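Local coordinates for protein 11S globulin (Wrightia tinctoria, PDB 5WXU) that probably serves as a hexameric nutrient store in the seed and binds the plant hormone auxin, indole-3-acetic acid, at residues E347-N351 with A352-S356; V315-N319 with S320-P324; L440-D443 with E444-L448; P70-R73 with E74-C77. All coordinates share one frame; numbering follows the deposited sequence.

Contact 4 comes first along the chain, in the first cupin range. Contacts 2, 1 and 3 follow in that order, all in the second. Contacts 1 and 2 reach the same antiparallel sheet, through strands 354-359 and 313-318, with centres about 15 Å apart. Contacts 1 and 4 touch: H353 NE2 lies 3.6 Å from C77 O, so the two cupin ranges meet there. Contact 3 stands apart on helix 442-450, about 29 Å from contact 1 and 41 Å from contact 4, centre to centre. Contacts 1 and 3 both pack on a second subunit and contact 2 on a third, so these turns and caps lie at contacts between subunits of the hexamer.

Contact 1: E347-N351 with A352-S356; sequences EWNNN and AHSIS
The carboxamide of N349 is the flat group that reaches across the turn. Its nitrogen end faces S354: ND2 of N349 lies 3.4 Å from S354 CB and 3.1 Å from S354 OG. S354 is modelled in two positions, so the approach to its hydroxyl is doubtful. At the other end, N349 OD1 is hydrogen-bonded to K409 NZ and Y394 OH, and these two partners limit the rotation of the amide. The amide of N351 is also held at both ends, by K415 N on OD1 and by R413 O on ND2. N351 CG sits between its own backbone N and carbonyl carbon (chi1 60°). That torsion keeps N351 OD1 near the next residue, 3.9 Å from A352 CB.

The turn joins two sheets of the cupin beta-barrel. Strand 343-349 ends in one sheet and strand 354-359 begins in the other, and N350 to H353 form the link. No clear hydrogen bond runs between 347-351 and 352-356. N349 CB lies 3.2 Å from A352 O. N349 CG lies opposite the carbonyl carbon (chi1 -65°), which directs the amide past A352 toward S354. On the flanks, the W348 ring stacks with Y97 of the second subunit, and H353 NE2 is hydrogen-bonded to Q192 O of that subunit.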
loop_
_atom_site.group_PDB
_atom_site.type_symbol
_atom_site.label_atom_id
_atom_site.label_comp_id
_atom_site.label_asym_id
_atom_site.label_seq_id
_atom_site.Cartn_x
_atom_site.Cartn_y
_atom_site.Cartn_z
ATOM N N GLU B 347 13.646 29.952 -1.566
ATOM C CA GLU B 347 13.244 28.587 -1.920
ATOM C C GLU B 347 12.007 28.591 -2.756
ATOM O O GLU B 347 11.477 29.624 -3.055
ATOM C CB GLU B 347 12.974 27.729 -0.616
ATOM C CG GLU B 347 11.755 28.109 0.247
ATOM C CD GLU B 347 11.805 27.627 1.706
ATOM O OE1 GLU B 347 12.809 27.024 2.179
ATOM O OE2 GLU B 347 10.783 27.863 2.391
ATOM N N TRP B 348 11.567 27.396 -3.114
ATOM C CA TRP B 348 10.264 27.211 -3.744
ATOM C C TRP B 348 9.680 25.916 -3.205
ATOM O O TRP B 348 10.437 25.005 -2.767
ATOM C CB TRP B 348 10.316 27.110 -5.251
ATOM C CG TRP B 348 11.036 25.916 -5.900
ATOM C CD1 TRP B 348 10.491 24.708 -6.304
ATOM C CD2 TRP B 348 12.397 25.862 -6.276
ATOM N NE1 TRP B 348 11.460 23.926 -6.858
ATOM C CE2 TRP B 348 12.633 24.610 -6.866
ATOM C CE3 TRP B 348 13.468 26.763 -6.141
ATOM C CZ2 TRP B 348 13.886 24.235 -7.357
ATOM C CZ3 TRP B 348 14.706 26.425 -6.677
ATOM C CH2 TRP B 348 14.913 25.144 -7.248
ATOM N N ASN B 349 8.389 25.854 -3.296
ATOM C CA ASN B 349 7.629 24.642 -2.949
ATOM C C ASN B 349 7.578 23.771 -4.190
ATOM O O ASN B 349 7.083 24.180 -5.268
ATOM C CB ASN B 349 6.231 25.031 -2.544
ATOM C CG ASN B 349 6.178 25.858 -1.273
ATOM O OD1 ASN B 349 6.790 25.518 -0.273
ATOM N ND2 ASN B 349 5.422 26.932 -1.308
ATOM N N ASN B 350 8.048 22.548 -4.072
ATOM C CA ASN B 350 8.133 21.756 -5.262
ATOM C C ASN B 350 6.841 20.942 -5.539
ATOM O O ASN B 350 6.585 20.682 -6.672
ATOM C CB ASN B 350 9.442 20.968 -5.299
ATOM C CG ASN B 350 9.685 20.203 -4.033
ATOM O OD1 ASN B 350 10.713 20.372 -3.347
ATOM N ND2 ASN B 350 8.714 19.358 -3.689
ATOM N N ASN B 351 6.001 20.693 -4.536
ATOM C CA ASN B 351 4.846 19.827 -4.719
ATOM C C ASN B 351 3.566 20.339 -4.099
ATOM O O ASN B 351 2.736 19.534 -3.686
ATOM C CB ASN B 351 5.189 18.419 -4.161
ATOM C CG ASN B 351 5.531 18.404 -2.684
ATOM O OD1 ASN B 351 5.570 19.447 -2.039
ATOM N ND2 ASN B 351 5.732 17.209 -2.113
ATOM N N ALA B 352 3.428 21.662 -3.961
ATOM C CA ALA B 352 2.361 22.218 -3.165
ATOM C C ALA B 352 2.272 23.702 -3.347
ATOM O O ALA B 352 3.272 24.328 -3.626
ATOM C CB ALA B 352 2.502 21.879 -1.685
ATOM N N HIS B 353 1.080 24.231 -3.129
ATOM C CA HIS B 353 0.893 25.666 -2.817
ATOM C C HIS B 353 1.034 25.915 -1.330
ATOM O O HIS B 353 0.767 25.027 -0.475
ATOM C CB HIS B 353 -0.432 26.161 -3.246
ATOM C CG HIS B 353 -0.769 25.840 -4.626
ATOM N ND1 HIS B 353 0.056 26.146 -5.682
ATOM C CD2 HIS B 353 -1.861 25.228 -5.137
ATOM C CE1 HIS B 353 -0.534 25.756 -6.792
ATOM N NE2 HIS B 353 -1.688 25.173 -6.486
ATOM N N SER B 354 1.499 27.132 -0.970
ATOM C CA SER B 354 1.584 27.490 0.449
ATOM C C SER B 354 0.633 28.636 0.735
ATOM O O SER B 354 0.534 29.598 -0.032
ATOM C CB SER B 354 3.021 27.810 0.941
ATOM O OG SER B 354 3.553 28.916 0.248
ATOM N N ILE B 355 -0.098 28.480 1.824
ATOM C CA ILE B 355 -1.021 29.504 2.312
ATOM C C ILE B 355 -0.551 29.866 3.737
ATOM O O ILE B 355 -0.675 29.066 4.698
ATOM C CB ILE B 355 -2.455 28.963 2.358
ATOM C CG1 ILE B 355 -2.889 28.441 1.007
ATOM C CG2 ILE B 355 -3.417 30.001 2.896
ATOM C CD1 ILE B 355 -2.630 26.970 0.753
ATOM N N SER B 356 -0.025 31.094 3.889
ATOM C CA SER B 356 0.574 31.560 5.175
ATOM C C SER B 356 -0.272 32.600 5.878
ATOM O O SER B 356 -0.884 33.410 5.227
ATOM C CB SER B 356 1.921 32.154 4.963
ATOM O OG SER B 356 2.864 31.202 4.449
#

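Contact 2: V315-N319 with S320-P324; sequences VSTLN and SYNLP. With PO4 (phosphate ion), chain O.
N319 O is gripped by two backbone donors, N322 N and L323 N, each 2.9 Å from it. The bond from L323 N is the straighter (172°) and lies in the carbonyl plane. N322 N comes from above that plane. The bond to N322 closes a type I beta turn over S320 and Y321, and the bond to L323 extends it by one residue. The side chain of N319 adds an Asx turn: N319 OD1 accepts from Y321 N at 2.9 Å, in the amide plane and on a lone pair. N322 OD1 accepts a hydrogen bond from N319 N at 3.0 Å, the donor lying above the N322 amide plane. N322 CG lies opposite the carbonyl carbon (chi1 -43°), which swings the amide back to N319. Inside the turn S320 N is buried and has no partner in the model. Beside the turn, the side chains of L318 and L323 pack together, CD1 of L318 4.1 Å from CB of L323. The Y321 hydroxyl meets a phosphate oxygen lying in the ring plane; the modelled distance is very short and therefore doubtful. K415 of the same chain and T289 of the third subunit are also hydrogen-bonded to this phosphate, probably a crystallisation component. S320 OG is hydrogen-bonded to D412 and R413. The turn carries the chain from strand 313-318 to helix 325-329, with L318 packed on L326 of that helix and on E297 of strand 296-298.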
loop_
_atom_site.group_PDB
_atom_site.type_symbol
_atom_site.label_atom_id
_atom_site.label_comp_id
_atom_site.label_asym_id
_atom_site.label_seq_id
_atom_site.Cartn_x
_atom_site.Cartn_y
_atom_site.Cartn_z
ATOM N N VAL B 315 11.700 26.258 12.619
ATOM C CA VAL B 315 10.629 25.662 11.814
ATOM C C VAL B 315 10.072 24.432 12.520
ATOM O O VAL B 315 10.838 23.522 12.927
ATOM C CB VAL B 315 11.122 25.301 10.388
ATOM C CG1 VAL B 315 9.949 24.817 9.552
ATOM C CG2 VAL B 315 11.627 26.527 9.718
ATOM N N SER B 316 8.723 24.352 12.619
ATOM C CA SER B 316 8.058 23.204 13.274
ATOM C C SER B 316 7.064 22.696 12.219
ATOM O O SER B 316 6.103 23.385 11.827
ATOM C CB SER B 316 7.404 23.564 14.583
ATOM O OG SER B 316 8.346 24.200 15.394
ATOM N N THR B 317 7.438 21.539 11.649
ATOM C CA THR B 317 6.701 20.927 10.507
ATOM C C THR B 317 5.613 19.938 10.977
ATOM O O THR B 317 5.688 19.342 12.058
ATOM C CB THR B 317 7.623 20.070 9.643
ATOM O OG1 THR B 317 7.994 18.882 10.401
ATOM C CG2 THR B 317 8.762 20.852 9.100
ATOM N N LEU B 318 4.542 19.844 10.188
ATOM C CA LEU B 318 3.456 18.986 10.589
ATOM C C LEU B 318 3.036 18.253 9.302
ATOM O O LEU B 318 2.408 18.844 8.398
ATOM C CB LEU B 318 2.269 19.726 11.163
ATOM C CG LEU B 318 1.088 18.883 11.649
ATOM C CD1 LEU B 318 1.587 18.018 12.783
ATOM C CD2 LEU B 318 -0.059 19.776 12.060
ATOM N N ASN B 319 3.441 16.982 9.162
ATOM C CA ASN B 319 3.061 16.225 7.989
ATOM C C ASN B 319 2.711 14.787 8.446
ATOM O O ASN B 319 2.579 14.521 9.646
ATOM C CB ASN B 319 4.228 16.147 6.942
ATOM C CG ASN B 319 5.528 15.705 7.576
ATOM O OD1 ASN B 319 5.627 14.605 8.223
ATOM N ND2 ASN B 319 6.526 16.628 7.518
ATOM N N SER B 320 2.439 13.966 7.463
ATOM C CA SER B 320 1.990 12.606 7.742
ATOM C C SER B 320 3.012 11.688 8.422
ATOM O O SER B 320 2.663 10.634 8.871
ATOM C CB SER B 320 1.366 11.993 6.525
ATOM O OG SER B 320 2.276 11.970 5.450
ATOM N N TYR B 321 4.240 12.120 8.585
ATOM C CA TYR B 321 5.180 11.400 9.446
ATOM C C TYR B 321 4.995 11.708 10.941
ATOM O O TYR B 321 5.641 11.132 11.818
ATOM C CB TYR B 321 6.607 11.645 9.033
ATOM C CG TYR B 321 6.970 11.051 7.729
ATOM C CD1 TYR B 321 7.109 9.678 7.586
ATOM C CD2 TYR B 321 7.303 11.846 6.669
ATOM C CE1 TYR B 321 7.494 9.133 6.375
ATOM C CE2 TYR B 321 7.688 11.317 5.455
ATOM C CZ TYR B 321 7.798 9.960 5.323
ATOM O OH TYR B 321 8.178 9.415 4.099
ATOM N N ASN B 322 4.107 12.661 11.234
ATOM C CA ASN B 322 3.774 13.160 12.545
ATOM C C ASN B 322 2.331 12.831 12.852
ATOM O O ASN B 322 2.013 12.225 13.837
ATOM C CB ASN B 322 4.007 14.710 12.691
ATOM C CG ASN B 322 5.320 15.192 12.058
ATOM O OD1 ASN B 322 5.419 16.265 11.308
ATOM N ND2 ASN B 322 6.380 14.414 12.343
ATOM N N LEU B 323 1.445 13.247 11.980
ATOM C CA LEU B 323 0.030 13.128 12.219
ATOM C C LEU B 323 -0.574 12.304 11.081
ATOM O O LEU B 323 -0.747 12.790 9.983
ATOM C CB LEU B 323 -0.600 14.549 12.246
ATOM C CG LEU B 323 -2.104 14.744 12.448
ATOM C CD1 LEU B 323 -2.527 14.060 13.720
ATOM C CD2 LEU B 323 -2.509 16.188 12.371
ATOM N N PRO B 324 -1.007 11.053 11.356
ATOM C CA PRO B 324 -1.362 10.125 10.316
ATOM C C PRO B 324 -2.467 10.509 9.398
ATOM O O PRO B 324 -2.387 10.256 8.200
ATOM C CB PRO B 324 -1.722 8.808 11.083
ATOM C CG PRO B 324 -1.100 8.968 12.353
ATOM C CD PRO B 324 -0.840 10.402 12.653
HETATM P P PO4 O . 9.199 11.713 1.650
HETATM O O1 PO4 O . 8.130 10.709 2.035
HETATM O O2 PO4 O . 8.909 13.125 2.033
HETATM O O3 PO4 O . 10.385 11.145 2.439
HETATM O O4 PO4 O . 9.367 11.587 0.138
#

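Contact 3: L440-D443 with E444-L448; sequences LTQD and EARSL
L440 and E444 meet on the tight side of this helix start, where L440 CB lies 3.8 Å from E444 CB. Further along, L440 CD1 comes within 4.2 Å of A445 CB. This side is closed by other parts: A445 packs on L431 of helix 431-438, and L440 on K247 of the second subunit. Polar atoms are tight here too. E444 OE1 accepts from T441 N at 2.9 Å, almost straight (175°), through its anti lone pair. E444 OE2 forms a salt bridge with K247 of the second subunit, so both oxygens of the carboxylate are held.

The side of D443 is looser. D443 is exposed, and its OD1 stays 4.7 Å from R446 NE, too far for a salt bridge. Between the two sides, Q442 and R446 lie alongside each other and point the same way. R446 NH2 donates to a lone pair of Q442 OE1 at 2.9 Å, with the oxygen in the guanidinium plane. The same NH2 also bonds R145 O of the second subunit.

T441 OG1 accepts a weak bond from E444 N at 3.4 Å. With the bond from T441 N to E444 OE1, this makes a capping box at the N-terminus of helix 442-450.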
loop_
_atom_site.group_PDB
_atom_site.type_symbol
_atom_site.label_atom_id
_atom_site.label_comp_id
_atom_site.label_asym_id
_atom_site.label_seq_id
_atom_site.Cartn_x
_atom_site.Cartn_y
_atom_site.Cartn_z
ATOM N N LEU B 440 31.112 33.212 -13.405
ATOM C CA LEU B 440 31.837 33.417 -12.176
ATOM C C LEU B 440 33.194 32.762 -12.281
ATOM O O LEU B 440 33.435 31.797 -13.040
ATOM C CB LEU B 440 31.104 32.756 -10.988
ATOM C CG LEU B 440 29.692 33.236 -10.686
ATOM C CD1 LEU B 440 29.054 32.496 -9.493
ATOM C CD2 LEU B 440 29.676 34.700 -10.401
ATOM N N THR B 441 34.110 33.268 -11.447
ATOM C CA THR B 441 35.319 32.593 -11.207
ATOM C C THR B 441 35.048 31.491 -10.229
ATOM O O THR B 441 34.007 31.489 -9.473
ATOM C CB THR B 441 36.414 33.594 -10.624
ATOM O OG1 THR B 441 35.924 34.134 -9.397
ATOM C CG2 THR B 441 36.669 34.743 -11.589
ATOM N N GLN B 442 35.998 30.553 -10.193
ATOM C CA GLN B 442 35.950 29.471 -9.215
ATOM C C GLN B 442 35.697 29.939 -7.779
ATOM O O GLN B 442 34.891 29.321 -7.058
ATOM C CB GLN B 442 37.232 28.638 -9.289
ATOM C CG GLN B 442 37.077 27.256 -8.739
ATOM C CD GLN B 442 38.337 26.445 -8.886
ATOM O OE1 GLN B 442 38.645 25.628 -8.023
ATOM N NE2 GLN B 442 39.094 26.686 -9.972
ATOM N N ASP B 443 36.388 31.032 -7.329
ATOM C CA ASP B 443 36.246 31.459 -5.962
ATOM C C ASP B 443 34.875 32.083 -5.691
ATOM O O ASP B 443 34.266 31.904 -4.595
ATOM C CB ASP B 443 37.391 32.420 -5.552
ATOM C CG ASP B 443 38.738 31.688 -5.339
ATOM O OD1 ASP B 443 38.771 30.576 -4.717
ATOM O OD2 ASP B 443 39.779 32.253 -5.767
ATOM N N GLU B 444 34.349 32.780 -6.684
ATOM C CA GLU B 444 33.010 33.400 -6.601
ATOM C C GLU B 444 31.926 32.276 -6.454
ATOM O O GLU B 444 31.003 32.363 -5.648
ATOM C CB GLU B 444 32.694 34.189 -7.805
ATOM C CG GLU B 444 33.387 35.552 -7.808
ATOM C CD GLU B 444 33.171 36.298 -9.085
ATOM O OE1 GLU B 444 33.443 35.715 -10.145
ATOM O OE2 GLU B 444 32.664 37.430 -9.060
ATOM N N ALA B 445 32.140 31.231 -7.206
ATOM C CA ALA B 445 31.190 30.091 -7.201
ATOM C C ALA B 445 31.338 29.334 -5.917
ATOM O O ALA B 445 30.346 28.917 -5.378
ATOM C CB ALA B 445 31.445 29.204 -8.381
ATOM N N ARG B 446 32.556 29.160 -5.385
ATOM C CA ARG B 446 32.677 28.547 -4.047
ATOM C C ARG B 446 31.968 29.335 -2.987
ATOM O O ARG B 446 31.293 28.760 -2.147
ATOM C CB ARG B 446 34.127 28.375 -3.623
ATOM C CG ARG B 446 34.757 27.228 -4.251
ATOM C CD ARG B 446 36.196 27.075 -3.757
ATOM N NE ARG B 446 36.800 26.264 -4.792
ATOM C CZ ARG B 446 36.692 24.937 -4.858
ATOM N NH1 ARG B 446 36.087 24.245 -3.884
ATOM N NH2 ARG B 446 37.238 24.293 -5.889
ATOM N N SER B 447 32.171 30.665 -2.969
ATOM C CA SER B 447 31.506 31.495 -2.017
ATOM C C SER B 447 30.028 31.288 -2.108
ATOM O O SER B 447 29.335 31.184 -1.089
ATOM C CB SER B 447 31.828 32.979 -2.242
ATOM O OG SER B 447 33.223 33.239 -1.949
ATOM N N LEU B 448 29.508 31.242 -3.334
ATOM C CA LEU B 448 28.065 30.981 -3.498
ATOM C C LEU B 448 27.586 29.676 -2.831
ATOM O O LEU B 448 26.565 29.638 -2.090
ATOM C CB LEU B 448 27.690 31.016 -4.965
ATOM C CG LEU B 448 26.215 31.143 -5.286
ATOM C CD1 LEU B 448 25.587 32.494 -4.874
ATOM C CD2 LEU B 448 26.001 30.900 -6.762
#

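Contact 4: P70-R73 with E74-C77; sequences PTSR and ELQC. With GOL (glycerol), chain T.
S72 is the N-cap of helix 73-78, and its side chain and carbonyl both serve the first turn. In the chain this short helix comes between strands 63-67 and 80-87, in the first cupin range.

The backbone bonds set the turn. Q76 N donates to S72 O at 2.9 Å, and C77 N donates to R73 O at the same distance.

The capping bond is weaker: L75 N reaches S72 OG at 3.3 Å. S72 OG stands between its backbone N and carbonyl carbon (chi1 77°), which brings it over the start of the helix. The hydroxyl also has a weak bond to D69 O, in the loop before the helix.

Carbon atoms also pack against the cap. L75 CD1 lies 3.4 Å from S72 OG, and L75 CD2 makes an apolar approach to P70 CA. The CG methylene of Q76 lies 3.2 Å from S72 O and also passes close to P70 O.

A glycerol, probably picked up during crystallisation, sits at the helix start. R73 N points straight at its O1 (2.9 Å, 178°). The E74 chain bends at chi2 (83°) and turns its carboxylate toward the same molecule. The OE1 contact is doubtful, because OE1 is modelled too close to glycerol C2; E74 OE2 lies 2.6 Å from glycerol O3. E74 OE2 also accepts from N50 N.

The covalent link is C77 SG to C44 SG, a disulfide that ties the helix to the N-terminal part of the chain. On the same residue, C77 CB rests 3.4 Å from R73 O.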
loop_
_atom_site.group_PDB
_atom_site.type_symbol
_atom_site.label_atom_id
_atom_site.label_comp_id
_atom_site.label_asym_id
_atom_site.label_seq_id
_atom_site.Cartn_x
_atom_site.Cartn_y
_atom_site.Cartn_z
ATOM N N PRO B 70 -13.269 34.563 -1.833
ATOM C CA PRO B 70 -13.044 33.264 -2.490
ATOM C C PRO B 70 -12.798 33.375 -3.960
ATOM O O PRO B 70 -12.213 32.445 -4.538
ATOM C CB PRO B 70 -14.322 32.465 -2.212
ATOM C CG PRO B 70 -15.325 33.430 -1.840
ATOM C CD PRO B 70 -14.680 34.727 -1.442
ATOM N N THR B 71 -13.098 34.553 -4.501
ATOM C CA THR B 71 -12.860 34.896 -5.906
ATOM C C THR B 71 -11.575 35.620 -6.195
ATOM O O THR B 71 -11.262 35.895 -7.401
ATOM C CB THR B 71 -14.020 35.740 -6.490
ATOM O OG1 THR B 71 -13.959 37.086 -6.008
ATOM C CG2 THR B 71 -15.378 35.084 -6.121
ATOM N N SER B 72 -10.751 35.862 -5.176
ATOM C CA SER B 72 -9.481 36.417 -5.493
ATOM C C SER B 72 -8.674 35.423 -6.335
ATOM O O SER B 72 -8.764 34.201 -6.162
ATOM C CB SER B 72 -8.703 36.843 -4.265
ATOM O OG SER B 72 -8.167 35.746 -3.643
ATOM N N ARG B 73 -7.918 35.951 -7.260
ATOM C CA ARG B 73 -7.093 35.099 -8.109
ATOM C C ARG B 73 -6.142 34.181 -7.281
ATOM O O ARG B 73 -6.005 32.993 -7.605
ATOM C CB ARG B 73 -6.309 35.926 -9.134
ATOM C CG ARG B 73 -7.088 36.168 -10.414
ATOM C CD ARG B 73 -6.255 36.806 -11.500
ATOM N NE ARG B 73 -5.261 35.943 -12.179
ATOM C CZ ARG B 73 -5.521 34.916 -12.997
ATOM N NH1 ARG B 73 -6.761 34.528 -13.247
ATOM N NH2 ARG B 73 -4.532 34.244 -13.568
ATOM N N GLU B 74 -5.525 34.737 -6.245
ATOM C CA GLU B 74 -4.665 33.952 -5.320
ATOM C C GLU B 74 -5.380 32.681 -4.788
ATOM O O GLU B 74 -4.828 31.558 -4.858
ATOM C CB GLU B 74 -4.207 34.725 -4.099
ATOM C CG GLU B 74 -3.180 35.821 -4.301
ATOM C CD GLU B 74 -3.757 37.165 -4.752
ATOM O OE1 GLU B 74 -4.953 37.247 -5.164
ATOM O OE2 GLU B 74 -2.998 38.133 -4.708
ATOM N N LEU B 75 -6.566 32.892 -4.223
ATOM C CA LEU B 75 -7.351 31.818 -3.601
ATOM C C LEU B 75 -7.871 30.834 -4.624
ATOM O O LEU B 75 -7.902 29.602 -4.369
ATOM C CB LEU B 75 -8.515 32.360 -2.771
ATOM C CG LEU B 75 -8.227 32.553 -1.297
ATOM C CD1 LEU B 75 -7.273 33.668 -1.081
ATOM C CD2 LEU B 75 -9.444 32.795 -0.425
ATOM N N GLN B 76 -8.321 31.344 -5.779
ATOM C CA GLN B 76 -8.785 30.457 -6.833
ATOM C C GLN B 76 -7.672 29.595 -7.351
ATOM O O GLN B 76 -7.931 28.428 -7.617
ATOM C CB GLN B 76 -9.351 31.224 -8.009
ATOM C CG GLN B 76 -10.542 32.035 -7.622
ATOM C CD GLN B 76 -11.817 31.526 -8.185
ATOM O OE1 GLN B 76 -12.827 31.399 -7.457
ATOM N NE2 GLN B 76 -11.821 31.279 -9.492
ATOM N N CYS B 77 -6.467 30.161 -7.499
ATOM C CA CYS B 77 -5.266 29.410 -7.962
ATOM C C CYS B 77 -4.889 28.303 -6.929
ATOM O O CYS B 77 -4.658 27.135 -7.293
ATOM C CB CYS B 77 -4.030 30.331 -8.161
ATOM S SG CYS B 77 -2.445 29.464 -8.265
HETATM C C1 GOL T . -6.923 39.932 -7.440
HETATM O O1 GOL T . -7.836 38.825 -7.688
HETATM C C2 GOL T . -5.922 39.681 -6.299
HETATM O O2 GOL T . -6.660 39.365 -5.081
HETATM C C3 GOL T . -4.932 40.853 -6.071
HETATM O O3 GOL T . -3.561 40.449 -5.779
#